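Local structure of Phenylalanine/tyrosine ammonia-lyase (Rhodosporidium toruloides, 1Y2M) at residues K132-H137 with E264-V269; E189-F194 with S219-A224. The protein catalyses the non-oxidative deamination of L-phenylalanine and L-tyrosine to trans-cinnamic acid and p-coumaric acid, the commitment step of phenylpropanoid pathways. All coordinates share one frame; numbering follows the deposited sequence.

Interaction 1 of 2, residues K132-H137 with E264-V269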
ATOM      1  N   LYS B 132     -11.847  -5.682  38.746  1.00 13.16           N
ATOM      2  CA  LYS B 132     -13.118  -5.244  38.134  1.00 11.40           C
ATOM      3  C   LYS B 132     -12.942  -3.945  37.323  1.00  9.30           C
ATOM      4  O   LYS B 132     -13.502  -3.815  36.217  1.00  9.68           O
ATOM      5  CB  LYS B 132     -14.206  -5.088  39.197  1.00 10.73           C
ATOM      6  CG  LYS B 132     -14.719  -6.493  39.694  1.00 11.99           C
ATOM      7  CD  LYS B 132     -15.735  -6.404  40.807  1.00 13.79           C
ATOM      8  CE  LYS B 132     -16.190  -7.777  41.285  1.00 15.38           C
ATOM      9  NZ  LYS B 132     -17.164  -7.651  42.429  1.00 15.00           N
ATOM     10  N   ALA B 133     -12.163  -3.014  37.832  1.00  9.38           N
ATOM     11  CA  ALA B 133     -11.867  -1.783  37.030  1.00  9.59           C
ATOM     12  C   ALA B 133     -11.065  -2.103  35.783  1.00 11.59           C
ATOM     13  O   ALA B 133     -11.223  -1.445  34.763  1.00  9.89           O
ATOM     14  CB  ALA B 133     -11.126  -0.736  37.842  1.00 10.24           C
ATOM     15  N   LEU B 134     -10.163  -3.084  35.872  1.00 10.36           N
ATOM     16  CA  LEU B 134      -9.424  -3.488  34.687  1.00 12.06           C
ATOM     17  C   LEU B 134     -10.342  -4.025  33.595  1.00 10.74           C
ATOM     18  O   LEU B 134     -10.258  -3.598  32.407  1.00 14.09           O
ATOM     19  CB  LEU B 134      -8.361  -4.527  35.045  1.00 13.33           C
ATOM     20  CG  LEU B 134      -7.241  -3.990  35.920  1.00 18.28           C
ATOM     21  CD1 LEU B 134      -6.274  -5.154  36.311  1.00 27.98           C
ATOM     22  CD2 LEU B 134      -6.452  -2.825  35.251  1.00 22.17           C
ATOM     23  N   LEU B 135     -11.265  -4.913  33.984  1.00  9.78           N
ATOM     24  CA  LEU B 135     -12.181  -5.513  32.988  1.00 11.13           C
ATOM     25  C   LEU B 135     -13.139  -4.457  32.502  1.00 11.33           C
ATOM     26  O   LEU B 135     -13.482  -4.415  31.340  1.00 10.37           O
ATOM     27  CB  LEU B 135     -13.013  -6.681  33.571  1.00 13.05           C
ATOM     28  CG  LEU B 135     -12.265  -7.946  33.976  1.00 17.01           C
ATOM     29  CD1 LEU B 135     -13.242  -9.073  34.252  1.00 17.16           C
ATOM     30  CD2 LEU B 135     -11.244  -8.338  32.958  1.00 21.63           C
ATOM     31  N   GLU B 136     -13.647  -3.640  33.420  1.00  9.86           N
ATOM     32  CA  GLU B 136     -14.665  -2.658  33.066  1.00  8.56           C
ATOM     33  C   GLU B 136     -14.281  -1.895  31.784  1.00  7.83           C
ATOM     34  O   GLU B 136     -15.052  -1.828  30.817  1.00  8.38           O
ATOM     35  CB  GLU B 136     -14.893  -1.651  34.185  1.00  8.82           C
ATOM     36  CG  GLU B 136     -15.865  -0.477  33.834  1.00 11.57           C
ATOM     37  CD  GLU B 136     -15.956   0.582  34.925  1.00 11.12           C
ATOM     38  OE1 GLU B 136     -15.039   0.694  35.718  1.00  7.90           O
ATOM     39  OE2 GLU B 136     -16.958   1.323  35.009  1.00 10.82           O
ATOM     40  N   HIS B 137     -13.104  -1.267  31.800  1.00  8.99           N
ATOM     41  CA  HIS B 137     -12.705  -0.388  30.687  1.00  7.78           C
ATOM     42  C   HIS B 137     -12.362  -1.145  29.396  1.00  7.80           C
ATOM     43  O   HIS B 137     -12.389  -0.556  28.312  1.00  7.86           O
ATOM     44  CB  HIS B 137     -11.595   0.580  31.113  1.00  7.19           C
ATOM     45  CG  HIS B 137     -10.210  -0.002  31.111  1.00  6.33           C
ATOM     46  ND1 HIS B 137      -9.695  -0.699  32.192  1.00 13.36           N
ATOM     47  CD2 HIS B 137      -9.213   0.078  30.204  1.00  9.00           C
ATOM     48  CE1 HIS B 137      -8.456  -1.069  31.914  1.00 13.63           C
ATOM     49  NE2 HIS B 137      -8.131  -0.606  30.723  1.00 10.67           N
ATOM     50  N   GLU B 264      -4.443 -11.274  38.944  1.00  9.99           N
ATOM     51  CA  GLU B 264      -5.144 -12.136  37.979  1.00  9.65           C
ATOM     52  C   GLU B 264      -5.834 -11.429  36.806  1.00  9.37           C
ATOM     53  O   GLU B 264      -5.879 -11.960  35.687  1.00 12.59           O
ATOM     54  CB  GLU B 264      -6.093 -13.084  38.695  1.00 10.90           C
ATOM     55  CG  GLU B 264      -5.381 -13.941  39.676  1.00 13.66           C
ATOM     56  CD  GLU B 264      -6.251 -15.045  40.280  1.00 15.98           C
ATOM     57  OE1 GLU B 264      -7.472 -14.830  40.491  1.00 17.04           O
ATOM     58  OE2 GLU B 264      -5.707 -16.119  40.573  1.00 14.00           O
ATOM     59  N   GLY B 265      -6.276 -10.193  37.011  1.00  9.99           N
ATOM     60  CA  GLY B 265      -6.720  -9.372  35.921  1.00 10.17           C
ATOM     61  C   GLY B 265      -5.638  -9.186  34.867  1.00 10.14           C
ATOM     62  O   GLY B 265      -5.837  -9.523  33.712  1.00 12.63           O
ATOM     63  N   LEU B 266      -4.478  -8.672  35.272  1.00 11.40           N
ATOM     64  CA  LEU B 266      -3.388  -8.460  34.305  1.00 11.33           C
ATOM     65  C   LEU B 266      -2.879  -9.779  33.776  1.00 11.76           C
ATOM     66  O   LEU B 266      -2.517  -9.898  32.586  1.00 13.05           O
ATOM     67  CB  LEU B 266      -2.208  -7.696  34.903  1.00 13.69           C
ATOM     68  CG  LEU B 266      -2.466  -6.238  35.233  1.00 15.69           C
ATOM     69  CD1 LEU B 266      -1.210  -5.647  35.816  1.00 18.97           C
ATOM     70  CD2 LEU B 266      -2.954  -5.502  34.004  1.00 18.91           C
ATOM     71  N   GLY B 267      -2.848 -10.786  34.637  1.00 10.29           N
ATOM     72  CA  GLY B 267      -2.412 -12.146  34.242  1.00 13.53           C
ATOM     73  C   GLY B 267      -3.245 -12.739  33.117  1.00 13.80           C
ATOM     74  O   GLY B 267      -2.728 -13.431  32.230  1.00 12.60           O
ATOM     75  N   LEU B 268      -4.541 -12.435  33.108  1.00 10.44           N
ATOM     76  CA  LEU B 268      -5.424 -12.941  32.086  1.00 10.49           C
ATOM     77  C   LEU B 268      -5.502 -12.044  30.891  1.00 11.20           C
ATOM     78  O   LEU B 268      -5.630 -12.545  29.787  1.00 12.54           O
ATOM     79  CB  LEU B 268      -6.813 -13.097  32.638  1.00 11.23           C
ATOM     80  CG  LEU B 268      -6.970 -14.304  33.549  1.00  9.65           C
ATOM     81  CD1 LEU B 268      -8.300 -14.178  34.301  1.00 11.40           C
ATOM     82  CD2 LEU B 268      -6.938 -15.631  32.776  1.00 12.14           C
ATOM     83  N   VAL B 269      -5.473 -10.719  31.095  1.00  9.90           N
ATOM     84  CA  VAL B 269      -5.721  -9.791  29.984  1.00 12.36           C
ATOM     85  C   VAL B 269      -4.520  -9.279  29.197  1.00 12.25           C
ATOM     86  O   VAL B 269      -4.678  -8.891  28.034  1.00 12.92           O
ATOM     87  CB  VAL B 269      -6.650  -8.597  30.402  1.00 13.69           C
ATOM     88  CG1 VAL B 269      -7.867  -9.163  31.154  1.00 13.82           C
ATOM     89  CG2 VAL B 269      -5.910  -7.581  31.169  1.00 21.38           C
TER

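Interaction 2 of 2, residues E189-F194 with S219-A224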
ATOM      1  N   GLU B 189      -7.972 -23.845  35.232  1.00 10.33           N
ATOM      2  CA  GLU B 189      -9.010 -24.854  35.116  1.00 11.01           C
ATOM      3  C   GLU B 189     -10.359 -24.307  34.654  1.00  9.87           C
ATOM      4  O   GLU B 189     -11.116 -25.004  33.997  1.00 10.15           O
ATOM      5  CB  GLU B 189      -9.171 -25.627  36.447  1.00 12.67           C
ATOM      6  CG  GLU B 189      -7.954 -26.464  36.750  1.00 12.80           C
ATOM      7  CD  GLU B 189      -8.075 -27.189  38.105  1.00 17.67           C
ATOM      8  OE1 GLU B 189      -8.848 -26.735  38.996  1.00 18.69           O
ATOM      9  OE2 GLU B 189      -7.347 -28.185  38.302  1.00 18.25           O
ATOM     10  N   ALA B 190     -10.660 -23.060  34.975  1.00 10.87           N
ATOM     11  CA  ALA B 190     -11.920 -22.443  34.490  1.00  9.93           C
ATOM     12  C   ALA B 190     -11.898 -22.354  32.971  1.00  9.07           C
ATOM     13  O   ALA B 190     -12.875 -22.649  32.292  1.00  9.74           O
ATOM     14  CB  ALA B 190     -12.092 -21.093  35.071  1.00 10.03           C
ATOM     15  N   LEU B 191     -10.745 -21.996  32.440  1.00  8.26           N
ATOM     16  CA  LEU B 191     -10.531 -21.956  30.989  1.00  8.21           C
ATOM     17  C   LEU B 191     -10.567 -23.332  30.342  1.00  8.24           C
ATOM     18  O   LEU B 191     -11.205 -23.544  29.282  1.00  9.14           O
ATOM     19  CB  LEU B 191      -9.205 -21.237  30.657  1.00 11.60           C
ATOM     20  CG  LEU B 191      -9.209 -19.754  31.033  1.00  9.69           C
ATOM     21  CD1 LEU B 191      -7.767 -19.217  31.029  1.00 14.24           C
ATOM     22  CD2 LEU B 191     -10.117 -18.981  30.080  1.00  7.48           C
ATOM     23  N   THR B 192      -9.866 -24.285  30.956  1.00  8.03           N
ATOM     24  CA  THR B 192      -9.882 -25.625  30.361  1.00  7.14           C
ATOM     25  C   THR B 192     -11.288 -26.263  30.456  1.00  7.98           C
ATOM     26  O   THR B 192     -11.708 -26.966  29.540  1.00  8.07           O
ATOM     27  CB  THR B 192      -8.737 -26.548  30.911  1.00 11.41           C
ATOM     28  OG1 THR B 192      -8.938 -26.769  32.317  1.00  8.53           O
ATOM     29  CG2 THR B 192      -7.363 -25.921  30.669  1.00  8.82           C
ATOM     30  N   ASN B 193     -12.030 -25.931  31.497  1.00  7.61           N
ATOM     31  CA  ASN B 193     -13.434 -26.396  31.579  1.00  9.44           C
ATOM     32  C   ASN B 193     -14.303 -25.749  30.504  1.00  9.25           C
ATOM     33  O   ASN B 193     -15.119 -26.444  29.884  1.00  8.69           O
ATOM     34  CB  ASN B 193     -14.016 -26.166  32.949  1.00  8.10           C
ATOM     35  CG  ASN B 193     -13.565 -27.171  33.971  1.00  9.43           C
ATOM     36  OD1 ASN B 193     -13.213 -28.313  33.639  1.00 10.15           O
ATOM     37  ND2 ASN B 193     -13.585 -26.769  35.217  1.00 11.60           N
ATOM     38  N   PHE B 194     -14.100 -24.468  30.202  1.00  8.31           N
ATOM     39  CA  PHE B 194     -14.776 -23.869  29.051  1.00  7.43           C
ATOM     40  C   PHE B 194     -14.438 -24.610  27.781  1.00  9.35           C
ATOM     41  O   PHE B 194     -15.320 -24.957  26.979  1.00  9.65           O
ATOM     42  CB  PHE B 194     -14.443 -22.394  28.887  1.00  7.20           C
ATOM     43  CG  PHE B 194     -15.338 -21.474  29.669  1.00  8.15           C
ATOM     44  CD1 PHE B 194     -15.873 -21.839  30.885  1.00  8.52           C
ATOM     45  CD2 PHE B 194     -15.615 -20.228  29.176  1.00  9.16           C
ATOM     46  CE1 PHE B 194     -16.693 -20.940  31.569  1.00 10.72           C
ATOM     47  CE2 PHE B 194     -16.406 -19.350  29.841  1.00 10.80           C
ATOM     48  CZ  PHE B 194     -16.952 -19.702  31.028  1.00  7.95           C
ATOM     49  N   SER B 219      -9.923  -9.621  27.782  1.00 10.56           N
ATOM     50  CA  SER B 219     -10.850  -9.190  28.850  1.00  8.26           C
ATOM     51  C   SER B 219     -12.213  -9.830  28.722  1.00  8.87           C
ATOM     52  O   SER B 219     -12.822 -10.135  29.718  1.00  8.51           O
ATOM     53  CB  SER B 219     -10.977  -7.664  28.906  1.00 11.74           C
ATOM     54  OG  SER B 219      -9.702  -7.128  29.318  1.00 15.84           O
ATOM     55  N   TYR B 220     -12.690 -10.020  27.496  1.00  8.10           N
ATOM     56  CA  TYR B 220     -13.957 -10.726  27.304  1.00  8.25           C
ATOM     57  C   TYR B 220     -13.850 -12.165  27.790  1.00  7.90           C
ATOM     58  O   TYR B 220     -14.786 -12.672  28.415  1.00 10.52           O
ATOM     59  CB  TYR B 220     -14.478 -10.645  25.869  1.00  8.90           C
ATOM     60  CG  TYR B 220     -15.101  -9.310  25.547  1.00  5.86           C
ATOM     61  CD1 TYR B 220     -16.459  -9.147  25.589  1.00 10.35           C
ATOM     62  CD2 TYR B 220     -14.326  -8.217  25.219  1.00  6.89           C
ATOM     63  CE1 TYR B 220     -17.022  -7.925  25.367  1.00 12.10           C
ATOM     64  CE2 TYR B 220     -14.895  -6.975  24.955  1.00  7.45           C
ATOM     65  CZ  TYR B 220     -16.243  -6.848  25.029  1.00  8.34           C
ATOM     66  OH  TYR B 220     -16.815  -5.601  24.807  1.00  8.74           O
ATOM     67  N   ILE B 221     -12.712 -12.817  27.530  1.00  7.62           N
ATOM     68  CA  ILE B 221     -12.527 -14.175  28.041  1.00  9.67           C
ATOM     69  C   ILE B 221     -12.520 -14.210  29.570  1.00  9.35           C
ATOM     70  O   ILE B 221     -13.228 -15.020  30.191  1.00  7.21           O
ATOM     71  CB  ILE B 221     -11.263 -14.790  27.443  1.00  9.19           C
ATOM     72  CG1 ILE B 221     -11.509 -15.069  25.979  1.00  6.48           C
ATOM     73  CG2 ILE B 221     -10.841 -16.044  28.153  1.00 11.10           C
ATOM     74  CD1 ILE B 221     -10.238 -15.287  25.122  1.00 10.06           C
ATOM     75  N   ALA B 222     -11.810 -13.288  30.185  1.00  8.49           N
ATOM     76  CA  ALA B 222     -11.751 -13.205  31.621  1.00  8.96           C
ATOM     77  C   ALA B 222     -13.102 -12.893  32.257  1.00  7.84           C
ATOM     78  O   ALA B 222     -13.483 -13.453  33.276  1.00  9.22           O
ATOM     79  CB  ALA B 222     -10.754 -12.142  32.020  1.00  8.01           C
ATOM     80  N   ALA B 223     -13.845 -11.987  31.632  1.00  7.33           N
ATOM     81  CA  ALA B 223     -15.189 -11.660  32.100  1.00  6.86           C
ATOM     82  C   ALA B 223     -16.147 -12.877  32.063  1.00  7.55           C
ATOM     83  O   ALA B 223     -16.982 -13.039  32.929  1.00  8.66           O
ATOM     84  CB  ALA B 223     -15.745 -10.512  31.292  1.00  8.92           C
ATOM     85  N   ALA B 224     -16.009 -13.697  31.020  1.00  7.92           N
ATOM     86  CA  ALA B 224     -16.821 -14.868  30.866  1.00  8.79           C
ATOM     87  C   ALA B 224     -16.549 -15.878  31.997  1.00  7.57           C
ATOM     88  O   ALA B 224     -17.514 -16.301  32.663  1.00  8.93           O
ATOM     89  CB  ALA B 224     -16.648 -15.484  29.515  1.00 10.06           C
TER

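Interaction 1 of 2, residues K132-H137 with E264-V269
The carbonyl oxygen of Gly-265, at the point where Leu-134 meets the helix 264-269, is gripped twice from within its own helix: Val-269 N donates to Gly-265 O over 2.9 Å, and Leu-268 N adds a weak bond. With no side chain on Gly-265, the backbones come close, the CA atoms of Leu-134 and Gly-265 lying 6.6 Å apart. The axes of the two short segments approach to 9.5 Å, their N-to-C directions 37° apart. Leu-134 fills the place a side chain would have taken, its CD1 methyl reaching to 4.3 Å from Gly-265 CA. That methyl also touches Leu-266 CD2, at 4.1 Å, the two leucines crossing at about a right angle. The next residue, Leu-135, meets Val-269, one turn beyond Gly-265: chi1 of -67° puts CG beside the backbone N, and with chi2 near anti the CD2 methyl comes to 3.9 Å from Val-269 CG1. On another side of helix 125-138, His-137 ND1 gives its proton to Ala-133 O in the plane of the ring, 3.1 Å and nearly straight at 175°, which fixes the ring's rotation; its plane stands steeply against that of Tyr-465 of the second subunit. The contact lies beside Asn-270, which probably binds cinnamate. Between 132-137 and 264-269 themselves no hydrogen bond passes, so methyl groups and a bare glycine mate these segments, while Gln-131, just before the first, supplies a polar tie between the helices through OE1 to the amide of Gly-265.

Interaction 2 of 2, residues E189-F194 with S219-A224
Leu-191 is the first residue of 189-194 to meet the facing helix, putting its CD2 methyl against Ile-221 CG2 at 3.6 Å, close for two methyl groups. The two side chains cross at about a right angle and bridge backbones whose CA atoms, Leu-191 to Ile-221, are 8.6 Å apart. Ile-221 sets CG2 anti to its own N, so that this short branch does the touching. Around this methyl pair Leu-191 also packs on Met-169 and Val-173 of helix 162-176 and on Leu-268 of helix 264-269, and is buried where several helices converge.

Three residues on, Phe-194 comes round to the same face of the helix, its amide bonded to Ala-190 O in the regular helical pattern. Its CB points at the opposing segment, and a chi2 of 33° turns the ring so that the CE2 and CZ corner leads. CE2 rests on Ala-224 CB at 3.9 Å, while CZ lies 3.8 Å from Ala-224 O, which approaches the ring obliquely. Replacing Phe-194 with an alanine would probably leave a gap beside Ala-224 and take away the ring's packing on Ile-199, weakening the join between helices 185-197 and 215-225.

This is plain helix-helix packing in the largely helical PAL/histidase fold, away from the catalytic and substrate-binding positions. Large meets small where the corner of an aromatic ring abuts an alanine methyl and carbonyl; elsewhere a methyl of one branched side chain faces a methyl of another. Since all four residues are buried and no hydrogen bond crosses, the helices probably owe their alignment here to fit of shape and exclusion of water, with the polar backbone groups served largely within each helix.

Interactions 1 and 2 have centres 12 Å apart and together bring four helices into one buried cluster. Along the chain the order is 132-137, 189-194, 219-224, 264-269, so interaction 2 is nested inside the loop that interaction 1 closes. The helix 215-225 joins them directly: Leu-135 CD2 and Leu-268 CD1 both pack on Ala-222 CB, and Val-269 CG1 meets Ser-219 OG at 3.3 Å. That helix follows closely on Ala-211 and Gly-213, which are joined in the 5-imidazolinone cross-link, while 264-269 runs up to Asn-270, so two of the four packed helices adjoin functional positions of this ammonia-lyase in sequence.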